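PDB 5DBN: acetate CoA-transferase subunit beta, which catalyses the transfer of coenzyme A from acetyl-CoA to acetoacetate and other short-chain fatty acids through a covalent enzyme-CoA intermediate. Local coordinates for residues Q5-R10 / M166-L171; Q13-G18 / K134-M139; N111-G116 / T155-A160. All coordinates share one frame; numbering follows the deposited sequence.

How the interactions relate
Interactions 1 and 2 hold neighbouring parts of the large mixed sheet. Strands 166-168 and 135-138 lie side by side in it, and helix 3-12 with the loop after it packs against them. Interaction 1 is apolar at its middle, where Ile7 and Val168 are buried, with arginines toward its margin. Interaction 2 is smaller and leans on a salt bridge, with buried Leu15 and Ile136 behind it. Glu14 also joins the two, since it reaches Arg10 and Met166. Interaction 3 lies about 21 Å from interaction 1 and 23 Å from interaction 2, centre to centre. It ties two loops together with proline, valine and methionine packing and two hydrogen bonds, beside another subunit.

Interaction 1 of 3, residues Q5-R10 / M166-L171; sequences QRIARR and MLVTEL
Arg10 NH2 is gripped by two carboxylates, Glu185 OE2 and Glu14 OE1, while Met166 lies over one face of the same guanidinium. Met166 CE sits 3.5 Å above the plane, toward its rim, and is 3.7 Å from Arg10 NH2. The two side chains cross at about a right angle. Arg10 bends at chi2 (57°), which swings CD away from the extended path. Its CG meets Val168 CG1 at 3.9 Å.

Ile7 fills the middle of the contact. Its CG2 is 4.0 Å from Val168 CG1, and the two side chains slide past each other in opposite directions. On the other branch, Ile7 CG1 lies 3.4 Å from the backbone Glu170 N. Ile7 CD1 runs on beside Glu170, 3.8 Å from Glu170 OE1, and that oxygen is bonded to His141 N. An alanine in place of Ile7 would probably open a gap where CG1, CG2 and CD1 had been, and leave Val168 CG1 with Arg10 as its neighbour across the contact. Glu170 CB lies at the edge of the Arg6 guanidinium, while Arg6 NH1 forms a salt bridge with Asp2.

After the strand, Thr169 OG1 accepts from Leu171 N at 3.1 Å, an ST turn, and is bonded to Ala172 N and His141 ND1.

The contact lays helix 3-12 on strand 166-168 of the main sheet, and the N-to-C directions of the two short segments are 147° apart. No hydrogen bond crosses between them. They are joined by van der Waals contact, and the charges of Arg6 and Arg10 are probably balanced by Asp2, Glu185 and Glu14.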
loop_
_atom_site.group_PDB
_atom_site.type_symbol
_atom_site.label_atom_id
_atom_site.label_comp_id
_atom_site.label_asym_id
_atom_site.label_seq_id
_atom_site.Cartn_x
_atom_site.Cartn_y
_atom_site.Cartn_z
ATOM N N GLN B 5 -25.271 -27.805 9.589
ATOM C CA GLN B 5 -25.745 -26.934 10.656
ATOM C C GLN B 5 -25.067 -27.250 11.986
ATOM O O GLN B 5 -24.740 -26.336 12.741
ATOM C CB GLN B 5 -27.266 -27.039 10.795
ATOM C CG GLN B 5 -28.021 -26.443 9.614
ATOM C CD GLN B 5 -29.526 -26.584 9.741
ATOM O OE1 GLN B 5 -30.026 -27.419 10.496
ATOM N NE2 GLN B 5 -30.258 -25.760 8.999
ATOM N N ARG B 6 -24.847 -28.530 12.278
ATOM C CA ARG B 6 -24.122 -28.883 13.494
ATOM C C ARG B 6 -22.675 -28.400 13.400
ATOM O O ARG B 6 -22.127 -27.878 14.371
ATOM C CB ARG B 6 -24.168 -30.392 13.776
ATOM C CG ARG B 6 -25.562 -30.934 14.098
ATOM C CD ARG B 6 -25.576 -32.460 14.266
ATOM N NE ARG B 6 -25.219 -33.223 13.070
ATOM C CZ ARG B 6 -26.093 -33.683 12.177
ATOM N NH1 ARG B 6 -27.395 -33.470 12.331
ATOM N NH2 ARG B 6 -25.666 -34.377 11.131
ATOM N N ILE B 7 -22.060 -28.581 12.237
ATOM C CA ILE B 7 -20.710 -28.082 12.001
ATOM C C ILE B 7 -20.658 -26.569 12.221
ATOM O O ILE B 7 -19.834 -26.073 12.989
ATOM C CB ILE B 7 -20.223 -28.421 10.578
ATOM C CG1 ILE B 7 -20.112 -29.937 10.410
ATOM C CG2 ILE B 7 -18.872 -27.761 10.291
ATOM C CD1 ILE B 7 -19.946 -30.390 8.979
ATOM N N ALA B 8 -21.536 -25.847 11.530
ATOM C CA ALA B 8 -21.602 -24.394 11.641
ATOM C C ALA B 8 -21.835 -23.970 13.085
ATOM O O ALA B 8 -21.229 -23.016 13.573
ATOM C CB ALA B 8 -22.700 -23.845 10.750
ATOM N N ARG B 9 -22.726 -24.687 13.760
ATOM C CA ARG B 9 -23.041 -24.414 15.155
ATOM C C ARG B 9 -21.803 -24.566 16.037
ATOM O O ARG B 9 -21.525 -23.716 16.880
ATOM C CB ARG B 9 -24.155 -25.349 15.631
ATOM C CG ARG B 9 -24.593 -25.155 17.072
ATOM C CD ARG B 9 -25.791 -26.041 17.385
ATOM N NE ARG B 9 -26.245 -25.913 18.767
ATOM C CZ ARG B 9 -27.323 -26.520 19.259
ATOM N NH1 ARG B 9 -28.064 -27.303 18.484
ATOM N NH2 ARG B 9 -27.664 -26.347 20.530
ATOM N N ARG B 10 -21.058 -25.651 15.840
ATOM C CA ARG B 10 -19.848 -25.884 16.621
ATOM C C ARG B 10 -18.775 -24.825 16.356
ATOM O O ARG B 10 -18.140 -24.335 17.289
ATOM C CB ARG B 10 -19.287 -27.283 16.343
ATOM C CG ARG B 10 -17.972 -27.585 17.066
ATOM C CD ARG B 10 -18.094 -27.412 18.578
ATOM N NE ARG B 10 -16.798 -27.469 19.250
ATOM C CZ ARG B 10 -16.000 -26.419 19.436
ATOM N NH1 ARG B 10 -16.345 -25.218 18.989
ATOM N NH2 ARG B 10 -14.843 -26.571 20.063
ATOM N N MET B 166 -7.676 -25.876 13.135
ATOM C CA MET B 166 -8.859 -26.566 13.633
ATOM C C MET B 166 -9.676 -27.144 12.482
ATOM O O MET B 166 -9.972 -26.448 11.510
ATOM C CB MET B 166 -9.715 -25.603 14.460
ATOM C CG MET B 166 -10.900 -26.245 15.166
ATOM S SD MET B 166 -11.869 -25.029 16.081
ATOM C CE MET B 166 -13.061 -26.076 16.913
ATOM N N LEU B 167 -10.021 -28.425 12.597
ATOM C CA LEU B 167 -10.868 -29.092 11.615
ATOM C C LEU B 167 -12.153 -29.564 12.286
ATOM O O LEU B 167 -12.114 -30.345 13.238
ATOM C CB LEU B 167 -10.132 -30.272 10.979
ATOM C CG LEU B 167 -10.960 -31.146 10.036
ATOM C CD1 LEU B 167 -11.490 -30.323 8.870
ATOM C CD2 LEU B 167 -10.140 -32.320 9.534
ATOM N N VAL B 168 -13.287 -29.081 11.784
ATOM C CA VAL B 168 -14.589 -29.394 12.361
ATOM C C VAL B 168 -15.481 -30.122 11.358
ATOM O O VAL B 168 -15.816 -29.584 10.300
ATOM C CB VAL B 168 -15.309 -28.117 12.840
ATOM C CG1 VAL B 168 -16.620 -28.465 13.537
ATOM C CG2 VAL B 168 -14.414 -27.321 13.774
ATOM N N THR B 169 -15.853 -31.351 11.703
ATOM C CA THR B 169 -16.782 -32.141 10.903
ATOM C C THR B 169 -18.017 -32.465 11.727
ATOM O O THR B 169 -18.083 -32.150 12.914
ATOM C CB THR B 169 -16.146 -33.451 10.394
ATOM O OG1 THR B 169 -16.043 -34.387 11.475
ATOM C CG2 THR B 169 -14.761 -33.195 9.814
ATOM N N GLU B 170 -18.999 -33.095 11.094
ATOM C CA GLU B 170 -20.217 -33.469 11.795
ATOM C C GLU B 170 -19.976 -34.694 12.672
ATOM O O GLU B 170 -20.867 -35.118 13.409
ATOM C CB GLU B 170 -21.362 -33.730 10.802
ATOM C CG GLU B 170 -21.329 -35.070 10.054
ATOM C CD GLU B 170 -20.261 -35.136 8.976
ATOM O OE1 GLU B 170 -19.490 -34.165 8.826
ATOM O OE2 GLU B 170 -20.206 -36.161 8.263
ATOM N N LEU B 171 -18.770 -35.253 12.600
ATOM C CA LEU B 171 -18.431 -36.433 13.386
ATOM C C LEU B 171 -17.455 -36.117 14.522
ATOM O O LEU B 171 -17.495 -36.755 15.574
ATOM C CB LEU B 171 -17.816 -37.505 12.480
ATOM C CG LEU B 171 -18.752 -38.317 11.573
ATOM C CD1 LEU B 171 -17.957 -39.342 10.778
ATOM C CD2 LEU B 171 -19.895 -38.983 12.323
#

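Interaction 2 of 3, residues Q13-G18 / K134-M139; sequences QELRDG and KVIIAM
Glu14 and Ile136 have their CA atoms 9.2 Å apart, so the two backbones stay well separated and only side chains meet. Residues 13-18 form the loop between helix 3-12 and strand 20-23. Residues 134-139 carry strand 135-138.

The main bond joins Glu14 and Lys134, whose side chains cross at about a right angle. Lys134 NZ donates to Glu14 OE2 at 2.8 Å in a salt bridge. Glu14 OE2 accepts with its anti lone pair, the one turned away from the other oxygen. Lys134 runs straight to CD and then bends at chi3 (-91°), which places CE off the extended line. The other oxygen, Glu14 OE1, has salt bridges to Arg10 and Arg175. Three cations thus share one carboxylate, which would be expected to keep it ionised.

Arg16 adds a further positive charge. Lys134 NZ lies at the edge of the Arg16 guanidinium, near its plane, 4.2 Å from Arg16 NH1, and the repulsion is likely to be eased by Glu14.

Apart from the charges, Ile136 CD1 touches Glu14 CG at 4.0 Å. Leu15 CD2 approaches Ile136 CD1 at 4.4 Å, and Leu15 also packs on Leu35 and Ala95.

Residues 13-18 lead into strand 20-23, which runs parallel to strand 135-138. The contact lies at the N-terminal ends of these parallel strands, where a helix-to-strand connection passes the sheet in the alpha/beta fold of CoA transferases.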
loop_
_atom_site.group_PDB
_atom_site.type_symbol
_atom_site.label_atom_id
_atom_site.label_comp_id
_atom_site.label_asym_id
_atom_site.label_seq_id
_atom_site.Cartn_x
_atom_site.Cartn_y
_atom_site.Cartn_z
ATOM N N GLN B 13 -19.394 -21.567 18.108
ATOM C CA GLN B 13 -19.036 -21.599 19.523
ATOM C C GLN B 13 -17.536 -21.396 19.745
ATOM O O GLN B 13 -17.101 -21.130 20.865
ATOM C CB GLN B 13 -19.487 -22.921 20.152
ATOM C CG GLN B 13 -21.000 -23.047 20.290
ATOM C CD GLN B 13 -21.442 -24.412 20.788
ATOM O OE1 GLN B 13 -20.650 -25.352 20.852
ATOM N NE2 GLN B 13 -22.717 -24.525 21.145
ATOM N N GLU B 14 -16.750 -21.505 18.678
ATOM C CA GLU B 14 -15.300 -21.349 18.779
ATOM C C GLU B 14 -14.899 -19.881 18.785
ATOM O O GLU B 14 -13.882 -19.509 19.371
ATOM C CB GLU B 14 -14.601 -22.061 17.618
ATOM C CG GLU B 14 -13.084 -22.122 17.744
ATOM C CD GLU B 14 -12.616 -23.006 18.885
ATOM O OE1 GLU B 14 -13.427 -23.805 19.401
ATOM O OE2 GLU B 14 -11.432 -22.897 19.266
ATOM N N LEU B 15 -15.702 -19.052 18.128
ATOM C CA LEU B 15 -15.390 -17.638 17.987
ATOM C C LEU B 15 -15.530 -16.901 19.314
ATOM O O LEU B 15 -16.426 -17.197 20.105
ATOM C CB LEU B 15 -16.303 -16.998 16.940
ATOM C CG LEU B 15 -16.337 -17.687 15.575
ATOM C CD1 LEU B 15 -17.318 -16.987 14.649
ATOM C CD2 LEU B 15 -14.950 -17.728 14.954
ATOM N N ARG B 16 -14.640 -15.939 19.543
ATOM C CA ARG B 16 -14.677 -15.117 20.749
ATOM C C ARG B 16 -15.261 -13.735 20.474
ATOM O O ARG B 16 -15.197 -13.226 19.353
ATOM C CB ARG B 16 -13.283 -14.979 21.371
ATOM C CG ARG B 16 -12.765 -16.246 22.049
ATOM C CD ARG B 16 -11.394 -16.015 22.676
ATOM N NE ARG B 16 -10.907 -17.181 23.414
ATOM C CZ ARG B 16 -10.303 -18.237 22.876
ATOM N NH1 ARG B 16 -10.089 -18.305 21.569
ATOM N NH2 ARG B 16 -9.906 -19.231 23.661
ATOM N N ASP B 17 -15.837 -13.147 21.518
ATOM C CA ASP B 17 -16.460 -11.833 21.442
ATOM C C ASP B 17 -15.459 -10.775 20.994
ATOM O O ASP B 17 -14.403 -10.609 21.604
ATOM C CB ASP B 17 -17.058 -11.462 22.806
ATOM C CG ASP B 17 -17.833 -10.156 22.779
ATOM O OD1 ASP B 17 -18.569 -9.910 21.799
ATOM O OD2 ASP B 17 -17.710 -9.377 23.747
ATOM N N GLY B 18 -15.793 -10.077 19.911
ATOM C CA GLY B 18 -14.960 -9.003 19.396
ATOM C C GLY B 18 -14.018 -9.420 18.280
ATOM O O GLY B 18 -13.258 -8.596 17.769
ATOM N N LYS B 134 -6.274 -17.729 13.210
ATOM C CA LYS B 134 -6.836 -19.064 13.376
ATOM C C LYS B 134 -7.536 -19.521 12.108
ATOM O O LYS B 134 -8.459 -18.870 11.623
ATOM C CB LYS B 134 -7.812 -19.101 14.553
ATOM C CG LYS B 134 -8.368 -20.491 14.820
ATOM C CD LYS B 134 -9.327 -20.511 15.993
ATOM C CE LYS B 134 -8.604 -20.815 17.290
ATOM N NZ LYS B 134 -9.553 -20.968 18.427
ATOM N N VAL B 135 -7.092 -20.660 11.592
ATOM C CA VAL B 135 -7.648 -21.234 10.379
ATOM C C VAL B 135 -8.573 -22.382 10.758
ATOM O O VAL B 135 -8.118 -23.448 11.174
ATOM C CB VAL B 135 -6.542 -21.737 9.428
ATOM C CG1 VAL B 135 -7.143 -22.339 8.161
ATOM C CG2 VAL B 135 -5.581 -20.605 9.085
ATOM N N ILE B 136 -9.874 -22.145 10.624
ATOM C CA ILE B 136 -10.876 -23.153 10.931
ATOM C C ILE B 136 -11.428 -23.721 9.637
ATOM O O ILE B 136 -11.887 -22.978 8.769
ATOM C CB ILE B 136 -12.026 -22.584 11.778
ATOM C CG1 ILE B 136 -11.470 -21.955 13.060
ATOM C CG2 ILE B 136 -13.037 -23.685 12.108
ATOM C CD1 ILE B 136 -12.503 -21.246 13.905
ATOM N N ILE B 137 -11.363 -25.040 9.507
ATOM C CA ILE B 137 -11.917 -25.727 8.350
ATOM C C ILE B 137 -13.231 -26.396 8.732
ATOM O O ILE B 137 -13.277 -27.234 9.630
ATOM C CB ILE B 137 -10.934 -26.770 7.784
ATOM C CG1 ILE B 137 -9.598 -26.107 7.432
ATOM C CG2 ILE B 137 -11.525 -27.463 6.558
ATOM C CD1 ILE B 137 -9.700 -24.981 6.413
ATOM N N ALA B 138 -14.292 -26.010 8.030
ATOM C CA ALA B 138 -15.627 -26.555 8.244
ATOM C C ALA B 138 -15.944 -27.457 7.065
ATOM O O ALA B 138 -16.087 -26.992 5.935
ATOM C CB ALA B 138 -16.651 -25.446 8.373
ATOM N N MET B 139 -16.055 -28.753 7.334
ATOM C CA MET B 139 -16.127 -29.735 6.267
ATOM C C MET B 139 -16.887 -30.996 6.668
ATOM O O MET B 139 -16.859 -31.394 7.827
ATOM C CB MET B 139 -14.689 -30.096 5.892
ATOM C CG MET B 139 -14.479 -30.761 4.567
ATOM S SD MET B 139 -12.724 -31.122 4.339
ATOM C CE MET B 139 -12.475 -32.435 5.535
#

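Interaction 3 of 3, residues N111-G116 / T155-A160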
loop_
_atom_site.group_PDB
_atom_site.type_symbol
_atom_site.label_atom_id
_atom_site.label_comp_id
_atom_site.label_asym_id
_atom_site.label_seq_id
_atom_site.Cartn_x
_atom_site.Cartn_y
_atom_site.Cartn_z
ATOM N N ASN B 111 -8.533 -26.821 -1.117
ATOM C CA ASN B 111 -9.935 -26.413 -1.177
ATOM C C ASN B 111 -10.233 -25.409 -2.287
ATOM O O ASN B 111 -11.171 -24.617 -2.172
ATOM C CB ASN B 111 -10.372 -25.826 0.173
ATOM C CG ASN B 111 -9.894 -24.395 0.388
ATOM O OD1 ASN B 111 -8.874 -23.972 -0.151
ATOM N ND2 ASN B 111 -10.636 -23.647 1.192
ATOM N N TRP B 112 -9.447 -25.447 -3.361
ATOM C CA TRP B 112 -9.654 -24.531 -4.480
ATOM C C TRP B 112 -9.690 -25.227 -5.837
ATOM O O TRP B 112 -10.029 -24.603 -6.840
ATOM C CB TRP B 112 -8.571 -23.448 -4.486
ATOM C CG TRP B 112 -7.207 -23.911 -4.906
ATOM C CD1 TRP B 112 -6.282 -24.543 -4.129
ATOM C CD2 TRP B 112 -6.608 -23.760 -6.199
ATOM N NE1 TRP B 112 -5.146 -24.798 -4.858
ATOM C CE2 TRP B 112 -5.321 -24.327 -6.132
ATOM C CE3 TRP B 112 -7.037 -23.202 -7.407
ATOM C CZ2 TRP B 112 -4.459 -24.355 -7.227
ATOM C CZ3 TRP B 112 -6.178 -23.230 -8.492
ATOM C CH2 TRP B 112 -4.904 -23.802 -8.394
ATOM N N VAL B 113 -9.350 -26.511 -5.881
ATOM C CA VAL B 113 -9.395 -27.234 -7.146
ATOM C C VAL B 113 -9.453 -28.748 -6.959
ATOM O O VAL B 113 -8.777 -29.314 -6.097
ATOM C CB VAL B 113 -8.177 -26.870 -8.035
ATOM C CG1 VAL B 113 -6.869 -27.185 -7.319
ATOM C CG2 VAL B 113 -8.249 -27.587 -9.381
ATOM N N VAL B 114 -10.289 -29.382 -7.777
ATOM C CA VAL B 114 -10.397 -30.832 -7.843
ATOM C C VAL B 114 -9.887 -31.290 -9.208
ATOM O O VAL B 114 -10.370 -30.812 -10.235
ATOM C CB VAL B 114 -11.851 -31.317 -7.641
ATOM C CG1 VAL B 114 -11.926 -32.837 -7.709
ATOM C CG2 VAL B 114 -12.401 -30.819 -6.318
ATOM N N PRO B 115 -8.904 -32.204 -9.232
ATOM C CA PRO B 115 -8.439 -32.696 -10.535
ATOM C C PRO B 115 -9.547 -33.385 -11.326
ATOM O O PRO B 115 -10.261 -34.222 -10.773
ATOM C CB PRO B 115 -7.335 -33.692 -10.165
ATOM C CG PRO B 115 -6.892 -33.292 -8.803
ATOM C CD PRO B 115 -8.110 -32.760 -8.121
ATOM N N GLY B 116 -9.692 -33.018 -12.597
ATOM C CA GLY B 116 -10.720 -33.581 -13.454
ATOM C C GLY B 116 -11.903 -32.653 -13.660
ATOM O O GLY B 116 -12.645 -32.793 -14.633
ATOM N N THR B 155 -4.016 -35.354 -1.893
ATOM C CA THR B 155 -3.700 -35.788 -3.250
ATOM C C THR B 155 -4.075 -34.684 -4.234
ATOM O O THR B 155 -3.550 -34.627 -5.345
ATOM C CB THR B 155 -4.428 -37.103 -3.620
ATOM O OG1 THR B 155 -3.969 -37.570 -4.895
ATOM C CG2 THR B 155 -5.932 -36.905 -3.662
ATOM N N MET B 156 -4.985 -33.809 -3.814
ATOM C CA MET B 156 -5.395 -32.675 -4.632
ATOM C C MET B 156 -4.437 -31.502 -4.417
ATOM O O MET B 156 -3.738 -31.453 -3.405
ATOM C CB MET B 156 -6.827 -32.258 -4.297
ATOM C CG MET B 156 -7.858 -33.354 -4.504
ATOM S SD MET B 156 -9.536 -32.789 -4.150
ATOM C CE MET B 156 -10.465 -34.297 -4.399
ATOM N N PRO B 157 -4.403 -30.553 -5.369
ATOM C CA PRO B 157 -3.512 -29.391 -5.250
ATOM C C PRO B 157 -3.748 -28.586 -3.974
ATOM O O PRO B 157 -4.886 -28.232 -3.657
ATOM C CB PRO B 157 -3.852 -28.559 -6.491
ATOM C CG PRO B 157 -4.406 -29.539 -7.464
ATOM C CD PRO B 157 -5.144 -30.545 -6.643
ATOM N N LEU B 158 -2.672 -28.302 -3.251
ATOM C CA LEU B 158 -2.774 -27.619 -1.969
ATOM C C LEU B 158 -3.193 -26.161 -2.117
ATOM O O LEU B 158 -2.832 -25.490 -3.083
ATOM C CB LEU B 158 -1.441 -27.677 -1.223
ATOM C CG LEU B 158 -0.887 -29.055 -0.868
ATOM C CD1 LEU B 158 0.411 -28.910 -0.092
ATOM C CD2 LEU B 158 -1.894 -29.858 -0.071
ATOM N N THR B 159 -3.979 -25.694 -1.155
ATOM C CA THR B 159 -4.241 -24.275 -0.986
ATOM C C THR B 159 -3.071 -23.673 -0.216
ATOM O O THR B 159 -2.629 -22.557 -0.489
ATOM C CB THR B 159 -5.558 -24.025 -0.231
ATOM O OG1 THR B 159 -6.641 -24.624 -0.950
ATOM C CG2 THR B 159 -5.819 -22.537 -0.063
ATOM N N ALA B 160 -2.582 -24.435 0.756
ATOM C CA ALA B 160 -1.429 -24.045 1.552
ATOM C C ALA B 160 -0.889 -25.255 2.299
ATOM O O ALA B 160 -1.543 -26.295 2.356
ATOM C CB ALA B 160 -1.799 -22.945 2.524
#
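Met156 starts the contact by lying alongside Val114, both side chains pointing the same way, with Met156 CE 3.9 Å from Val114 CG1. The touching parts of the two loop segments run in roughly opposite directions, and the second ends in a classic beta bulge, where Thr159 and Ala160 both face Leu109. Lower on Met156, CG touches Pro115 CD at 3.7 Å, and these side chains cross at about a right angle.

Pro157 comes next. Its ring meets Pro115 tip to tip, with Pro157 CD 3.9 Å from Pro115 CG. Pro157 CG and CB also lie against Val113 CG1. This methyl stands between its own backbone N and carbonyl carbon (chi1 58°), which puts it over the centre of the Trp112 ring, so Val113 is set between proline and indole.

Leu158 contributes its backbone oxygen. Trp112 NE1 donates to Leu158 O at 3.0 Å, with an N-H...O angle of 151°. The oxygen lies close to the indole plane, but the donor stands above the carbonyl plane, 60° out of it. The bond limits the rotation of the ring, which also packs on Met126 and on an apolar side chain of another subunit.

Thr159 closes the walk beside Asn111, whose side chain is about 10 Å from that of Glu46, the predicted active-site residue. Thr159 OG1 donates to Asn111 OD1, modelled at 2.5 Å, a length not to be relied on. The amide is held at its other end too, where Asn111 ND2 bonds to Gly99 O.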